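Local structure of putative isomerase YbhH (Escherichia coli, 6OTV) at residues A[33-38]-A[85-90]. The protein is a PrpF-family protein that probably acts as an isomerase, though its substrate and the reaction it carries out are not established. Sequence-based numbering, arbitrary orientation.
Sequences KILMAI and QRVDTT
Met36 and Val87 carry this contact, with Gln85 at its margin. Helix 28-39 here packs on the short strand 87-88. The PrpF family is related to diaminopimelate epimerase, and the chain probably has two similar alpha/beta lobes, as in that enzyme; this contact lies within one of them. It is near the surface, its centre about 19 Å from the centre of the chain. No hydrogen bond joins the two segments, and the packing is largely apolar.

Met36 reaches across from the helix. Its CG stands anti to the carbonyl carbon (chi1 -61°), and the chain beyond is extended, which carries SD and CE to the backbone of Gln85 and Arg86. SD lies 3.6 Å from Gln85 C, and CB of Gln85 is almost as near. The side chains of Met36 and Gln85 cross at about a right angle. The methyl CE sits 3.6 Å from Gln85 O and equally close to Arg86 CA.

Val87 points toward the helix and meets Met36 with one branch. Its CG2 touches CE of Met36 at 3.6 Å and also lies against CG of the same residue. The other branch, CG1, reaches CD1 of the buried Leu35 more loosely, at 4.4 Å. Leu35 and Val87 both also touch Ala78 of strand 73-80, which pairs antiparallel with strand 87-88. Leu35 further packs on Leu19 of strand 14-20, so it touches both strands.

Arg86 points away from the helix and forms a salt bridge with Glu84. Asp88 starts an Asx turn: its OD1 accepts from Thr90 N, 53° out of the carboxylate plane, and, through its syn lone pair, from Thr90 OG1 at 3.0 Å.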
loop_
_atom_site.group_PDB
_atom_site.type_symbol
_atom_site.label_atom_id
_atom_site.label_comp_id
_atom_site.label_asym_id
_atom_site.label_seq_id
_atom_site.Cartn_x
_atom_site.Cartn_y
_atom_site.Cartn_z
ATOM N N LYS A 33 -2.959 28.531 15.095
ATOM C CA LYS A 33 -3.697 29.775 15.291
ATOM C C LYS A 33 -4.709 29.997 14.172
ATOM O O LYS A 33 -5.834 30.446 14.418
ATOM C CB LYS A 33 -2.733 30.958 15.382
ATOM C CG LYS A 33 -2.071 31.130 16.739
ATOM C CD LYS A 33 -1.322 32.454 16.814
ATOM C CE LYS A 33 -0.801 32.726 18.219
ATOM N NZ LYS A 33 0.177 31.695 18.666
ATOM N N ILE A 34 -4.329 29.676 12.935
ATOM C CA ILE A 34 -5.251 29.826 11.817
ATOM C C ILE A 34 -6.428 28.872 11.963
ATOM O O ILE A 34 -7.583 29.251 11.734
ATOM C CB ILE A 34 -4.502 29.619 10.489
ATOM C CG1 ILE A 34 -3.515 30.768 10.269
ATOM C CG2 ILE A 34 -5.477 29.497 9.325
ATOM C CD1 ILE A 34 -2.606 30.576 9.088
ATOM N N LEU A 35 -6.160 27.626 12.366
ATOM C CA LEU A 35 -7.237 26.656 12.528
ATOM C C LEU A 35 -8.224 27.101 13.600
ATOM O O LEU A 35 -9.440 26.941 13.438
ATOM C CB LEU A 35 -6.661 25.279 12.863
ATOM C CG LEU A 35 -5.714 24.668 11.829
ATOM C CD1 LEU A 35 -5.374 23.227 12.192
ATOM C CD2 LEU A 35 -6.319 24.745 10.437
ATOM N N MET A 36 -7.719 27.660 14.703
ATOM C CA MET A 36 -8.608 28.179 15.737
ATOM C C MET A 36 -9.453 29.327 15.205
ATOM O O MET A 36 -10.655 29.408 15.488
ATOM C CB MET A 36 -7.801 28.633 16.955
ATOM C CG MET A 36 -6.988 27.537 17.625
ATOM S SD MET A 36 -5.932 28.200 18.933
ATOM C CE MET A 36 -4.792 26.845 19.188
ATOM N N ALA A 37 -8.841 30.222 14.422
ATOM C CA ALA A 37 -9.576 31.359 13.878
ATOM C C ALA A 37 -10.620 30.924 12.858
ATOM O O ALA A 37 -11.651 31.588 12.709
ATOM C CB ALA A 37 -8.608 32.361 13.250
ATOM N N ILE A 38 -10.372 29.824 12.143
ATOM C CA ILE A 38 -11.364 29.339 11.188
ATOM C C ILE A 38 -12.601 28.833 11.917
ATOM O O ILE A 38 -13.736 29.129 11.524
ATOM C CB ILE A 38 -10.757 28.252 10.280
ATOM C CG1 ILE A 38 -9.671 28.844 9.380
ATOM C CG2 ILE A 38 -11.835 27.606 9.424
ATOM C CD1 ILE A 38 -9.013 27.820 8.475
ATOM N N GLN A 85 -8.841 27.813 23.406
ATOM C CA GLN A 85 -8.072 27.945 22.169
ATOM C C GLN A 85 -6.951 26.914 22.178
ATOM O O GLN A 85 -5.828 27.179 22.608
ATOM C CB GLN A 85 -7.539 29.365 22.021
ATOM C CG GLN A 85 -8.636 30.416 21.859
ATOM C CD GLN A 85 -8.087 31.811 21.637
ATOM O OE1 GLN A 85 -7.442 32.385 22.513
ATOM N NE2 GLN A 85 -8.337 32.364 20.456
ATOM N N ARG A 86 -7.266 25.717 21.688
ATOM C CA ARG A 86 -6.309 24.624 21.637
ATOM C C ARG A 86 -6.593 23.790 20.397
ATOM O O ARG A 86 -7.729 23.731 19.918
ATOM C CB ARG A 86 -6.380 23.755 22.903
ATOM C CG ARG A 86 -5.164 22.863 23.119
ATOM C CD ARG A 86 -5.228 22.098 24.440
ATOM N NE ARG A 86 -6.033 20.882 24.350
ATOM C CZ ARG A 86 -7.232 20.734 24.906
ATOM N NH1 ARG A 86 -7.767 21.727 25.601
ATOM N NH2 ARG A 86 -7.893 19.591 24.771
ATOM N N VAL A 87 -5.549 23.154 19.874
ATOM C CA VAL A 87 -5.661 22.239 18.744
ATOM C C VAL A 87 -5.062 20.902 19.154
ATOM O O VAL A 87 -3.975 20.856 19.741
ATOM C CB VAL A 87 -4.963 22.792 17.487
ATOM C CG1 VAL A 87 -4.990 21.761 16.366
ATOM C CG2 VAL A 87 -5.630 24.082 17.035
ATOM N N ASP A 88 -5.772 19.819 18.847
ATOM C CA ASP A 88 -5.324 18.462 19.132
ATOM C C ASP A 88 -5.261 17.679 17.829
ATOM O O ASP A 88 -6.253 17.606 17.096
ATOM C CB ASP A 88 -6.265 17.774 20.127
ATOM C CG ASP A 88 -5.795 16.382 20.522
ATOM O OD1 ASP A 88 -4.659 15.995 20.170
ATOM O OD2 ASP A 88 -6.574 15.672 21.190
ATOM N N THR A 89 -4.098 17.091 17.548
ATOM C CA THR A 89 -3.872 16.333 16.322
ATOM C C THR A 89 -3.533 14.873 16.612
ATOM O O THR A 89 -2.866 14.213 15.812
ATOM C CB THR A 89 -2.766 16.978 15.486
ATOM O OG1 THR A 89 -1.557 17.037 16.252
ATOM C CG2 THR A 89 -3.167 18.389 15.067
ATOM N N THR A 90 -3.998 14.346 17.753
ATOM C CA THR A 90 -3.669 12.961 18.098
ATOM C C THR A 90 -4.434 11.955 17.249
ATOM O O THR A 90 -3.794 11.158 16.539
ATOM C CB THR A 90 -3.879 12.728 19.597
ATOM O OG1 THR A 90 -2.974 13.552 20.340
ATOM C CG2 THR A 90 -3.633 11.272 19.952
#